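Local atomic coordinates of putative lipase/esterase (Lactobacillus plantarum WCFS1, PDB entry 3BXP), a protein that probably hydrolyses carboxylic esters, as a putative lipase/esterase of the alpha/beta-hydrolase clan. Residues D34-I39 with A64-V69; I111-F116 with A149-G154; P189-A194 with Q215-H220; P193-Q198 with Q261-W266. One frame throughout, in Å; residues are numbered along the deposited sequence. Where two conformers were deposited one is given.

Overall arrangement
Interactions 1 and 2 are parallel strand pairs in the buried sheet, meeting where strands 35-41 and 110-116 lie side by side; backbone hydrogen bonds carry both, with mostly apolar side chains on both faces and a tyrosine-histidine pair in interaction 1. Interaction 2 lies near the centre of the chain, interaction 1 farther out. Interaction 4 is also buried but has no hydrogen bond across it: Phe-195 of strand 194-199, the neighbour of strand 150-154, packs against a tryptophan, an alanine and a leucine of helix 258-269. Interaction 3 shares Pro-193 and Ala-194 with interaction 4, but is smaller and only partly buried, a loop-to-helix contact made by a selenomethionine and, toward its more exposed end, a proline and a histidine.

Interaction 1: D34-I39 with A64-V69; sequences DYPIMI and AGMHTV. With PGR (R-1,2-propanediol), chain L.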
loop_
_atom_site.group_PDB
_atom_site.type_symbol
_atom_site.label_atom_id
_atom_site.label_comp_id
_atom_site.label_asym_id
_atom_site.label_seq_id
_atom_site.Cartn_x
_atom_site.Cartn_y
_atom_site.Cartn_z
ATOM N N ASP B 34 -31.653 5.133 -3.287
ATOM C CA ASP B 34 -30.702 5.841 -4.113
ATOM C C ASP B 34 -29.343 5.195 -3.959
ATOM O O ASP B 34 -28.833 5.066 -2.840
ATOM C CB ASP B 34 -30.665 7.349 -3.789
ATOM C CG ASP B 34 -31.925 8.058 -4.204
ATOM O OD1 ASP B 34 -32.572 7.696 -5.215
ATOM O OD2 ASP B 34 -32.259 9.023 -3.514
ATOM N N TYR B 35 -28.824 4.688 -5.062
ATOM C CA TYR B 35 -27.550 3.955 -5.073
ATOM C C TYR B 35 -26.401 4.905 -5.304
ATOM O O TYR B 35 -26.516 5.887 -6.067
ATOM C CB TYR B 35 -27.473 2.903 -6.199
ATOM C CG TYR B 35 -28.516 1.823 -6.171
ATOM C CD1 TYR B 35 -28.699 1.024 -5.068
ATOM C CD2 TYR B 35 -29.286 1.591 -7.296
ATOM C CE1 TYR B 35 -29.693 0.020 -5.081
ATOM C CE2 TYR B 35 -30.230 0.602 -7.329
ATOM C CZ TYR B 35 -30.437 -0.174 -6.247
ATOM O OH TYR B 35 -31.411 -1.167 -6.374
ATOM N N PRO B 36 -25.253 4.632 -4.652
ATOM C CA PRO B 36 -24.028 5.291 -5.058
ATOM C C PRO B 36 -23.703 5.035 -6.516
ATOM O O PRO B 36 -24.256 4.157 -7.165
ATOM C CB PRO B 36 -22.915 4.623 -4.174
ATOM C CG PRO B 36 -23.624 3.849 -3.130
ATOM C CD PRO B 36 -24.997 3.509 -3.736
ATOM N N ILE B 37 -22.783 5.820 -7.059
ATOM C CA ILE B 37 -22.442 5.691 -8.481
ATOM C C ILE B 37 -20.941 5.888 -8.670
ATOM O O ILE B 37 -20.317 6.796 -8.078
ATOM C CB ILE B 37 -23.266 6.748 -9.346
ATOM C CG1 ILE B 37 -22.949 6.694 -10.859
ATOM C CG2 ILE B 37 -23.005 8.201 -8.895
ATOM C CD1 ILE B 37 -24.111 7.077 -11.724
HETATM N N MSE B 38 -20.379 5.042 -9.487
HETATM C CA MSE B 38 -18.952 5.118 -9.823
HETATM C C MSE B 38 -18.810 5.536 -11.260
HETATM O O MSE B 38 -19.287 4.870 -12.158
HETATM C CB MSE B 38 -18.248 3.771 -9.652
HETATM C CG MSE B 38 -16.802 3.888 -9.849
HETATM SE SE MSE B 38 -15.886 2.223 -9.397
HETATM C CE MSE B 38 -16.313 2.161 -7.480
ATOM N N ILE B 39 -18.045 6.595 -11.458
ATOM C CA ILE B 39 -17.648 7.059 -12.801
ATOM C C ILE B 39 -16.236 6.590 -13.128
ATOM O O ILE B 39 -15.277 6.936 -12.420
ATOM C CB ILE B 39 -17.629 8.603 -12.884
ATOM C CG1 ILE B 39 -18.982 9.230 -12.541
ATOM C CG2 ILE B 39 -17.146 9.058 -14.312
ATOM C CD1 ILE B 39 -18.873 10.803 -12.376
ATOM N N ALA B 64 -22.029 -4.972 -6.315
ATOM C CA ALA B 64 -22.011 -4.488 -4.936
ATOM C C ALA B 64 -23.154 -3.520 -4.592
ATOM O O ALA B 64 -23.339 -3.135 -3.429
ATOM C CB ALA B 64 -20.654 -3.819 -4.592
ATOM N N GLY B 65 -23.927 -3.132 -5.594
ATOM C CA GLY B 65 -25.044 -2.177 -5.409
ATOM C C GLY B 65 -24.745 -0.727 -5.750
ATOM O O GLY B 65 -25.053 0.196 -4.987
HETATM N N MSE B 66 -24.126 -0.539 -6.909
HETATM C CA MSE B 66 -23.808 0.787 -7.408
HETATM C C MSE B 66 -24.167 0.927 -8.863
HETATM O O MSE B 66 -24.123 -0.032 -9.637
HETATM C CB MSE B 66 -22.317 1.032 -7.246
HETATM C CG MSE B 66 -21.879 0.925 -5.814
HETATM SE SE MSE B 66 -19.944 1.289 -5.752
HETATM C CE MSE B 66 -19.660 1.251 -7.373
ATOM N N HIS B 67 -24.464 2.149 -9.244
ATOM C CA HIS B 67 -24.530 2.485 -10.669
ATOM C C HIS B 67 -23.091 2.688 -11.186
ATOM O O HIS B 67 -22.196 2.963 -10.376
ATOM C CB HIS B 67 -25.213 3.803 -10.840
ATOM C CG HIS B 67 -26.615 3.881 -10.371
ATOM N ND1 HIS B 67 -27.634 3.132 -10.913
ATOM C CD2 HIS B 67 -27.183 4.709 -9.459
ATOM C CE1 HIS B 67 -28.777 3.505 -10.352
ATOM N NE2 HIS B 67 -28.529 4.461 -9.473
ATOM N N THR B 68 -22.892 2.536 -12.502
ATOM C CA THR B 68 -21.612 2.932 -13.069
ATOM C C THR B 68 -21.796 3.689 -14.342
ATOM O O THR B 68 -22.723 3.456 -15.094
ATOM C CB THR B 68 -20.674 1.741 -13.249
ATOM O OG1 THR B 68 -21.174 0.855 -14.257
ATOM C CG2 THR B 68 -20.502 1.014 -11.925
ATOM N N VAL B 69 -20.884 4.630 -14.579
ATOM C CA VAL B 69 -20.854 5.390 -15.861
ATOM C C VAL B 69 -19.425 5.322 -16.346
ATOM O O VAL B 69 -18.499 5.562 -15.567
ATOM C CB VAL B 69 -21.280 6.886 -15.688
ATOM C CG1 VAL B 69 -20.994 7.770 -16.983
ATOM C CG2 VAL B 69 -22.789 7.017 -15.268
HETATM C C1 PGR L . -31.111 12.140 -5.300
HETATM C C2 PGR L . -32.527 12.596 -5.582
HETATM C C3 PGR L . -33.437 12.132 -4.450
HETATM O O1 PGR L . -31.250 10.740 -5.331
HETATM O O2 PGR L . -32.443 14.005 -5.750
#
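Gly-65 lays its carbonyl O against Tyr-35 and Pro-36, 3.5 Å from Pro-36 CD. Its phi is positive (98°), and a beta carbon at these angles would jam against the preceding carbonyl, so glycine suits the point where the chain leaves helix 54-63. Met-66, a selenomethionine, follows with its CG 4.2 Å from Pro-36 CB; its methyl end reaches that of selenomethionine Met-38, but the modelled closeness there is doubtful. At His-67 the two strands join in register: its N donates to Pro-36 O (2.9 Å) and its O accepts from Met-38 N (2.9 Å). Chi1 (-62°) sets CG beside the backbone N; the imidazole turns one face to Tyr-35. Tyr-35 CB sits over that face, 4.1 Å from the ring centroid, and the tyrosine ring comes edge-to-face, its plane at 73° to the imidazole. ND1 is hydrogen-bonded to Leu-23 N and NE2 to His-105 O, which fixes the rotation of the ring. An alanine here would probably leave the edge of Tyr-35 without the face it meets, and Leu-23 N and His-105 O without their ring partners. Thr-68, beta-branched and at ease in a strand, turns to the same face of the sheet as Met-38. Val-69 N then donates to Met-38 O (2.9 Å), while its CG2 packs 3.8 Å from Ile-37 CD1 on the face that carries His-67. Strand 35-41, helix 54-63 and strand 67-72 thus form a beta-alpha-beta crossover, the repeating connection of the parallel part of the alpha/beta-hydrolase sheet.

Interaction 2: I111-F116 with A149-G154; sequences IILAGF and AAIILG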
loop_
_atom_site.group_PDB
_atom_site.type_symbol
_atom_site.label_atom_id
_atom_site.label_comp_id
_atom_site.label_asym_id
_atom_site.label_seq_id
_atom_site.Cartn_x
_atom_site.Cartn_y
_atom_site.Cartn_z
ATOM N N ILE B 111 -20.930 9.882 -5.023
ATOM C CA ILE B 111 -20.342 9.790 -6.337
ATOM C C ILE B 111 -18.848 9.496 -6.114
ATOM O O ILE B 111 -18.118 10.256 -5.469
ATOM C CB ILE B 111 -20.531 11.122 -7.142
ATOM C CG1 ILE B 111 -22.029 11.453 -7.334
ATOM C CG2 ILE B 111 -19.802 11.103 -8.513
ATOM C CD1 ILE B 111 -22.253 12.824 -7.934
ATOM N N ILE B 112 -18.393 8.407 -6.710
ATOM C CA ILE B 112 -17.030 7.932 -6.589
ATOM C C ILE B 112 -16.382 7.952 -7.997
ATOM O O ILE B 112 -17.002 7.527 -8.991
ATOM C CB ILE B 112 -17.039 6.472 -6.095
ATOM C CG1 ILE B 112 -17.838 6.325 -4.784
ATOM C CG2 ILE B 112 -15.589 5.986 -5.853
ATOM C CD1 ILE B 112 -18.508 4.995 -4.683
ATOM N N LEU B 113 -15.218 8.566 -8.143
ATOM C CA LEU B 113 -14.506 8.544 -9.427
ATOM C C LEU B 113 -13.434 7.469 -9.385
ATOM O O LEU B 113 -12.746 7.336 -8.406
ATOM C CB LEU B 113 -13.777 9.870 -9.655
ATOM C CG LEU B 113 -14.575 11.129 -9.371
ATOM C CD1 LEU B 113 -13.723 12.404 -9.691
ATOM C CD2 LEU B 113 -15.899 11.063 -10.132
ATOM N N ALA B 114 -13.350 6.678 -10.436
ATOM C CA ALA B 114 -12.327 5.618 -10.504
ATOM C C ALA B 114 -11.574 5.795 -11.812
ATOM O O ALA B 114 -12.200 5.910 -12.881
ATOM C CB ALA B 114 -12.958 4.255 -10.438
ATOM N N GLY B 115 -10.244 5.836 -11.736
ATOM C CA GLY B 115 -9.415 6.025 -12.923
ATOM C C GLY B 115 -8.333 4.952 -12.960
ATOM O O GLY B 115 -7.801 4.556 -11.926
ATOM N N PHE B 116 -8.063 4.448 -14.154
ATOM C CA PHE B 116 -7.042 3.403 -14.374
ATOM C C PHE B 116 -6.001 3.959 -15.351
ATOM O O PHE B 116 -6.380 4.586 -16.315
ATOM C CB PHE B 116 -7.789 2.128 -14.840
ATOM C CG PHE B 116 -8.791 1.663 -13.805
ATOM C CD1 PHE B 116 -8.380 0.884 -12.706
ATOM C CD2 PHE B 116 -10.093 2.100 -13.821
ATOM C CE1 PHE B 116 -9.269 0.543 -11.738
ATOM C CE2 PHE B 116 -10.977 1.776 -12.802
ATOM C CZ PHE B 116 -10.545 0.972 -11.774
ATOM N N ALA B 149 -17.192 12.377 -3.866
ATOM C CA ALA B 149 -16.964 12.142 -2.441
ATOM C C ALA B 149 -15.625 11.448 -2.189
ATOM O O ALA B 149 -15.097 11.477 -1.080
ATOM C CB ALA B 149 -18.071 11.243 -1.986
ATOM N N ALA B 150 -15.146 10.760 -3.214
ATOM C CA ALA B 150 -13.915 9.912 -3.117
ATOM C C ALA B 150 -13.460 9.466 -4.481
ATOM O O ALA B 150 -14.192 9.559 -5.464
ATOM C CB ALA B 150 -14.149 8.667 -2.252
ATOM N N ILE B 151 -12.257 8.914 -4.514
ATOM C CA ILE B 151 -11.685 8.414 -5.769
ATOM C C ILE B 151 -11.050 7.059 -5.504
ATOM O O ILE B 151 -10.693 6.725 -4.368
ATOM C CB ILE B 151 -10.623 9.425 -6.452
ATOM C CG1 ILE B 151 -9.264 9.471 -5.727
ATOM C CG2 ILE B 151 -11.249 10.819 -6.607
ATOM C CD1 ILE B 151 -8.174 10.300 -6.450
ATOM N N ILE B 152 -10.961 6.303 -6.577
ATOM C CA ILE B 152 -10.248 5.016 -6.619
ATOM C C ILE B 152 -9.289 5.135 -7.784
ATOM O O ILE B 152 -9.683 5.609 -8.854
ATOM C CB ILE B 152 -11.226 3.814 -6.873
ATOM C CG1 ILE B 152 -12.098 3.536 -5.636
ATOM C CG2 ILE B 152 -10.432 2.558 -7.244
ATOM C CD1 ILE B 152 -13.238 2.556 -5.889
ATOM N N LEU B 153 -8.030 4.766 -7.537
ATOM C CA LEU B 153 -7.004 4.786 -8.575
ATOM C C LEU B 153 -6.337 3.450 -8.705
ATOM O O LEU B 153 -5.815 2.914 -7.729
ATOM C CB LEU B 153 -5.923 5.858 -8.299
ATOM C CG LEU B 153 -6.387 7.319 -8.173
ATOM C CD1 LEU B 153 -5.208 8.195 -7.737
ATOM C CD2 LEU B 153 -6.916 7.768 -9.553
ATOM N N GLY B 154 -6.383 2.885 -9.911
ATOM C CA GLY B 154 -5.623 1.643 -10.209
ATOM C C GLY B 154 -4.522 1.914 -11.208
ATOM O O GLY B 154 -4.762 2.513 -12.277
#
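Ile-112 and Ile-152 meet on one face of the paired strands, their side chains crossing at a slant, with Ile-112 CG2 4.2 Å from Ile-152 CD1. Beside them Ala-114 CB faces Ile-152 CB at 4.0 Å, a small residue against a branched one. Farther along the same face is Phe-116, whose CG lies beside the backbone N (chi1 -60°). The ring lies by the partner strand, its CD1 3.8 Å from Gly-154 CA. A beta carbon on Gly-154 would collide with that ring, so glycine suits the position. The other face carries Leu-113, whose CB touches Ile-151 CG2 at 4.1 Å; CG2 of Ile-151 lies beside its own backbone N, while CG1 leads away from Leu-113. Leu-153 then reaches back, its CD2 4.1 Å from Gly-115 O. The backbones run parallel, with Ile-152 clasped twice: its N donates to Leu-113 O (2.8 Å) and its O accepts from Gly-115 N (2.9 Å). The start is less regular, for Ile-111 O takes Ala-149 N at 2.8 Å and Ala-150 N is buried with no partner in the model. Gly-115 also opens a GxSxG sequence, consistent with the nucleophile elbow of alpha/beta hydrolases, in which Ser-117 would be the nucleophile. Strand 35-41 continues the sheet beyond segment 111-116, and strand 194-199 beyond segment 149-154. Helix 118-129 covers Leu-113 and Ile-151, whereas helix 258-269 lies on the face of Ile-112, Ala-150 and Phe-116.

Interaction 3: P189-A194 with Q215-H220; sequences PASKPA and QAMLQH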
loop_
_atom_site.group_PDB
_atom_site.type_symbol
_atom_site.label_atom_id
_atom_site.label_comp_id
_atom_site.label_asym_id
_atom_site.label_seq_id
_atom_site.Cartn_x
_atom_site.Cartn_y
_atom_site.Cartn_z
ATOM N N PRO B 189 -5.372 19.574 1.652
ATOM C CA PRO B 189 -6.246 18.894 2.594
ATOM C C PRO B 189 -7.689 18.813 2.112
ATOM O O PRO B 189 -8.486 18.072 2.695
ATOM C CB PRO B 189 -6.102 19.774 3.846
ATOM C CG PRO B 189 -4.696 20.235 3.737
ATOM C CD PRO B 189 -4.579 20.620 2.309
ATOM N N ALA B 190 -8.017 19.556 1.064
ATOM C CA ALA B 190 -9.375 19.561 0.480
ATOM C C ALA B 190 -9.624 18.395 -0.494
ATOM O O ALA B 190 -10.758 18.152 -0.910
ATOM C CB ALA B 190 -9.640 20.897 -0.244
ATOM N N SER B 191 -8.553 17.725 -0.912
ATOM C CA SER B 191 -8.662 16.611 -1.858
ATOM C C SER B 191 -9.569 15.549 -1.215
ATOM O O SER B 191 -9.491 15.338 -0.003
ATOM C CB SER B 191 -7.297 15.999 -2.189
ATOM O OG SER B 191 -6.507 16.902 -2.950
ATOM N N LYS B 192 -10.416 14.875 -1.993
ATOM C CA LYS B 192 -11.303 13.841 -1.400
ATOM C C LYS B 192 -10.480 12.574 -1.165
ATOM O O LYS B 192 -9.438 12.360 -1.786
ATOM C CB LYS B 192 -12.472 13.488 -2.310
ATOM C CG LYS B 192 -13.356 14.635 -2.720
ATOM C CD LYS B 192 -13.935 15.365 -1.516
ATOM C CE LYS B 192 -14.721 16.615 -1.992
ATOM N NZ LYS B 192 -15.461 17.288 -0.884
ATOM N N PRO B 193 -10.937 11.713 -0.253
ATOM C CA PRO B 193 -10.233 10.478 0.053
ATOM C C PRO B 193 -10.001 9.580 -1.182
ATOM O O PRO B 193 -10.809 9.512 -2.114
ATOM C CB PRO B 193 -11.179 9.792 1.054
ATOM C CG PRO B 193 -11.824 10.905 1.723
ATOM C CD PRO B 193 -12.105 11.885 0.608
ATOM N N ALA B 194 -8.917 8.824 -1.099
ATOM C CA ALA B 194 -8.548 7.965 -2.190
ATOM C C ALA B 194 -8.121 6.558 -1.751
ATOM O O ALA B 194 -7.448 6.364 -0.767
ATOM C CB ALA B 194 -7.426 8.628 -3.031
ATOM N N GLN B 215 2.216 9.791 -1.341
ATOM C CA GLN B 215 3.044 10.619 -0.486
ATOM C C GLN B 215 2.346 11.922 -0.186
ATOM O O GLN B 215 2.260 12.364 0.947
ATOM C CB GLN B 215 4.392 10.872 -1.157
ATOM C CG GLN B 215 5.272 11.921 -0.487
ATOM C CD GLN B 215 4.957 13.353 -0.902
ATOM O OE1 GLN B 215 4.681 13.634 -2.073
ATOM N NE2 GLN B 215 4.997 14.259 0.062
ATOM N N ALA B 216 1.814 12.527 -1.236
ATOM C CA ALA B 216 1.264 13.902 -1.133
ATOM C C ALA B 216 -0.018 13.885 -0.327
ATOM O O ALA B 216 -0.289 14.794 0.449
ATOM C CB ALA B 216 0.982 14.478 -2.563
HETATM N N MSE B 217 -0.824 12.849 -0.544
HETATM C CA MSE B 217 -2.048 12.727 0.205
HETATM C C MSE B 217 -1.782 12.563 1.679
HETATM O O MSE B 217 -2.474 13.197 2.513
HETATM C CB MSE B 217 -2.866 11.520 -0.277
HETATM C CG MSE B 217 -3.453 11.715 -1.616
HETATM SE SE MSE B 217 -4.966 12.917 -1.739
HETATM C CE MSE B 217 -6.335 11.616 -1.485
ATOM N N LEU B 218 -0.812 11.702 2.000
ATOM C CA LEU B 218 -0.467 11.431 3.381
ATOM C C LEU B 218 0.156 12.686 3.975
ATOM O O LEU B 218 -0.026 12.979 5.164
ATOM C CB LEU B 218 0.517 10.245 3.513
ATOM C CG LEU B 218 0.044 8.823 3.221
ATOM C CD1 LEU B 218 1.253 7.862 3.046
ATOM C CD2 LEU B 218 -0.881 8.348 4.311
ATOM N N GLN B 219 0.907 13.426 3.179
ATOM C CA GLN B 219 1.521 14.665 3.678
ATOM C C GLN B 219 0.443 15.684 4.152
ATOM O O GLN B 219 0.604 16.388 5.157
ATOM C CB GLN B 219 2.435 15.258 2.596
ATOM C CG GLN B 219 3.196 16.549 2.971
ATOM C CD GLN B 219 4.166 16.385 4.153
ATOM O OE1 GLN B 219 4.917 15.400 4.256
ATOM N NE2 GLN B 219 4.174 17.379 5.038
ATOM N N HIS B 220 -0.674 15.701 3.463
ATOM C CA HIS B 220 -1.773 16.632 3.729
ATOM C C HIS B 220 -2.860 15.972 4.559
ATOM O O HIS B 220 -3.947 16.534 4.750
ATOM C CB HIS B 220 -2.323 17.153 2.408
ATOM C CG HIS B 220 -1.396 18.111 1.724
ATOM N ND1 HIS B 220 -0.620 17.769 0.639
ATOM C CD2 HIS B 220 -1.109 19.406 1.998
ATOM C CE1 HIS B 220 0.120 18.805 0.288
ATOM N NE2 HIS B 220 -0.158 19.808 1.091
#
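The loop entering strand 194-199 of the alpha/beta-hydrolase sheet packs here on the end of helix 208-219, touched by Met-217 of its last turn and by His-220 just beyond it. Met-217, a selenomethionine, sets CG beside its backbone N (chi1 -71°), and the chain then bends at chi2 and chi3, bringing the methyl to the loop. CE lies 3.2 Å from Lys-192 O and 3.5 Å from Ala-194 CB, while SE sits 3.9 Å from Ser-191 CB. A long, flexible side chain suits this span, and the small Ser-191 and Ala-194 let it come close. Lys-192 O itself takes a hydrogen bond from Asn-127 ND2 of helix 118-129. Nearer the surface, Pro-189 CD rests 3.7 Å from His-220 CD2. The imidazole folds back on its helix: ND1 donates to Ala-216 O at 3.0 Å, and His-220 N reaches the same oxygen from the opposite face of its plane. An alanine here would probably open a gap beside Pro-189 CD and deprive Ala-216 O of its second donor. No hydrogen bond crosses between the segments, so loop and helix are matched by shape, and His-220 ND1 and Ser-191 OG find their partners, Ala-216 O and Thr-188 N, on their own sides of it.

Interaction 4: P193-Q198 with Q261-W266; sequences PAFVWQ and QLALRW
This is helix-on-sheet packing, in which Phe-195 of strand 194-199 fits against Ala-263 and Trp-266 of helix 258-269. The strand and helix segments run antiparallel (171°), their axes 9.6 Å apart at closest approach. Phe-195 holds CG anti to its backbone N (chi1 180°), and its ring reaches the helix backbone. Ala-263 CA lies over one face of that ring, 3.8 Å from its centroid, a CH-pi contact. Alanine suits the spot because so small a side chain brings the helix close, and its CB still touches Phe-195 CE1 at 3.8 Å. Leu-262 adds its CB against Phe-195 CZ, also at 3.8 Å. In the alpha/beta-hydrolase fold helices cover both faces of the central sheet, and this one lies near the C-terminal end of the chain; helix 208-219 lies on the opposite face of the strand. Trp-266 makes the second half of the contact. Phe-195 CB sits over its six-membered ring, 3.8 Å from the centroid, in another CH-pi contact. The phenyl and the five-membered ring of the indole are inclined at 58°, and the two side chains pass each other, each heading toward the other's backbone. The indole lies against the strand backbone, with CZ2 3.4 Å from Ala-194 C and the backbone N of Phe-195 over its face. Pro-193 CB meets Trp-266 CZ2 at 3.8 Å. Around the pair, Phe-195 also meets the ring of His-227, and Leu-262 packs on Phe-229 of the second subunit.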
loop_
_atom_site.group_PDB
_atom_site.type_symbol
_atom_site.label_atom_id
_atom_site.label_comp_id
_atom_site.label_asym_id
_atom_site.label_seq_id
_atom_site.Cartn_x
_atom_site.Cartn_y
_atom_site.Cartn_z
ATOM N N PRO B 193 -10.937 11.713 -0.253
ATOM C CA PRO B 193 -10.233 10.478 0.053
ATOM C C PRO B 193 -10.001 9.580 -1.182
ATOM O O PRO B 193 -10.809 9.512 -2.114
ATOM C CB PRO B 193 -11.179 9.792 1.054
ATOM C CG PRO B 193 -11.824 10.905 1.723
ATOM C CD PRO B 193 -12.105 11.885 0.608
ATOM N N ALA B 194 -8.917 8.824 -1.099
ATOM C CA ALA B 194 -8.548 7.965 -2.190
ATOM C C ALA B 194 -8.121 6.558 -1.751
ATOM O O ALA B 194 -7.448 6.364 -0.767
ATOM C CB ALA B 194 -7.426 8.628 -3.031
ATOM N N PHE B 195 -8.552 5.605 -2.537
ATOM C CA PHE B 195 -8.031 4.245 -2.517
ATOM C C PHE B 195 -7.196 4.084 -3.748
ATOM O O PHE B 195 -7.664 4.186 -4.888
ATOM C CB PHE B 195 -9.218 3.247 -2.493
ATOM C CG PHE B 195 -8.822 1.772 -2.476
ATOM C CD1 PHE B 195 -8.488 1.084 -3.631
ATOM C CD2 PHE B 195 -8.849 1.060 -1.292
ATOM C CE1 PHE B 195 -8.132 -0.222 -3.589
ATOM C CE2 PHE B 195 -8.486 -0.255 -1.266
ATOM C CZ PHE B 195 -8.122 -0.907 -2.429
ATOM N N VAL B 196 -5.932 3.779 -3.529
ATOM C CA VAL B 196 -4.961 3.625 -4.606
ATOM C C VAL B 196 -4.389 2.198 -4.556
ATOM O O VAL B 196 -4.048 1.671 -3.492
ATOM C CB VAL B 196 -3.826 4.665 -4.438
ATOM C CG1 VAL B 196 -2.795 4.625 -5.558
ATOM C CG2 VAL B 196 -4.345 6.082 -4.257
ATOM N N TRP B 197 -4.293 1.577 -5.704
ATOM C CA TRP B 197 -3.622 0.251 -5.832
ATOM C C TRP B 197 -2.810 0.180 -7.092
ATOM O O TRP B 197 -3.081 0.867 -8.094
ATOM C CB TRP B 197 -4.605 -0.929 -5.734
ATOM C CG TRP B 197 -5.451 -1.104 -6.923
ATOM C CD1 TRP B 197 -6.636 -0.460 -7.183
ATOM C CD2 TRP B 197 -5.200 -1.945 -8.063
ATOM N NE1 TRP B 197 -7.131 -0.852 -8.378
ATOM C CE2 TRP B 197 -6.266 -1.758 -8.953
ATOM C CE3 TRP B 197 -4.167 -2.798 -8.436
ATOM C CZ2 TRP B 197 -6.337 -2.432 -10.168
ATOM C CZ3 TRP B 197 -4.263 -3.484 -9.642
ATOM C CH2 TRP B 197 -5.333 -3.289 -10.486
ATOM N N GLN B 198 -1.770 -0.635 -7.033
ATOM C CA GLN B 198 -0.969 -0.915 -8.214
ATOM C C GLN B 198 -0.228 -2.194 -7.994
ATOM O O GLN B 198 -0.177 -2.697 -6.897
ATOM C CB GLN B 198 0.003 0.233 -8.484
ATOM C CG GLN B 198 0.827 0.103 -9.773
ATOM C CD GLN B 198 1.403 1.432 -10.246
ATOM O OE1 GLN B 198 1.535 2.379 -9.467
ATOM N NE2 GLN B 198 1.809 1.485 -11.504
ATOM N N GLN B 261 -12.187 -6.426 -3.441
ATOM C CA GLN B 261 -12.678 -6.764 -2.092
ATOM C C GLN B 261 -12.208 -5.697 -1.097
ATOM O O GLN B 261 -12.968 -5.202 -0.255
ATOM C CB GLN B 261 -12.177 -8.132 -1.679
ATOM C CG GLN B 261 -12.619 -9.281 -2.549
ATOM C CD GLN B 261 -12.220 -10.611 -1.946
ATOM O OE1 GLN B 261 -12.643 -10.934 -0.830
ATOM N NE2 GLN B 261 -11.374 -11.375 -2.655
ATOM N N LEU B 262 -10.964 -5.272 -1.268
ATOM C CA LEU B 262 -10.392 -4.221 -0.435
ATOM C C LEU B 262 -11.040 -2.879 -0.694
ATOM O O LEU B 262 -11.300 -2.106 0.239
ATOM C CB LEU B 262 -8.893 -4.137 -0.618
ATOM C CG LEU B 262 -8.017 -5.317 -0.217
ATOM C CD1 LEU B 262 -6.561 -5.079 -0.684
ATOM C CD2 LEU B 262 -8.024 -5.623 1.267
ATOM N N ALA B 263 -11.256 -2.578 -1.973
ATOM C CA ALA B 263 -11.857 -1.296 -2.335
ATOM C C ALA B 263 -13.242 -1.180 -1.828
ATOM O O ALA B 263 -13.631 -0.158 -1.342
ATOM C CB ALA B 263 -11.790 -1.126 -3.899
ATOM N N LEU B 264 -14.021 -2.264 -1.945
ATOM C CA LEU B 264 -15.399 -2.233 -1.465
ATOM C C LEU B 264 -15.449 -2.007 0.035
ATOM O O LEU B 264 -16.225 -1.164 0.524
ATOM C CB LEU B 264 -16.109 -3.520 -1.846
ATOM C CG LEU B 264 -16.341 -3.509 -3.375
ATOM C CD1 LEU B 264 -16.774 -4.830 -3.900
ATOM C CD2 LEU B 264 -17.389 -2.418 -3.819
ATOM N N ARG B 265 -14.591 -2.712 0.777
ATOM C CA ARG B 265 -14.560 -2.546 2.225
ATOM C C ARG B 265 -14.180 -1.119 2.587
ATOM O O ARG B 265 -14.729 -0.534 3.525
ATOM C CB ARG B 265 -13.576 -3.537 2.888
ATOM C CG ARG B 265 -13.896 -5.001 2.633
ATOM N N TRP B 266 -13.220 -0.560 1.853
ATOM C CA TRP B 266 -12.799 0.815 2.081
ATOM C C TRP B 266 -13.979 1.781 1.875
ATOM O O TRP B 266 -14.142 2.761 2.609
ATOM C CB TRP B 266 -11.654 1.207 1.123
ATOM C CG TRP B 266 -11.067 2.541 1.322
ATOM C CD1 TRP B 266 -10.125 2.910 2.233
ATOM C CD2 TRP B 266 -11.386 3.720 0.578
ATOM N NE1 TRP B 266 -9.829 4.243 2.098
ATOM C CE2 TRP B 266 -10.581 4.758 1.074
ATOM C CE3 TRP B 266 -12.219 3.962 -0.517
ATOM C CZ2 TRP B 266 -10.600 6.058 0.536
ATOM C CZ3 TRP B 266 -12.274 5.270 -1.027
ATOM C CH2 TRP B 266 -11.455 6.277 -0.527
#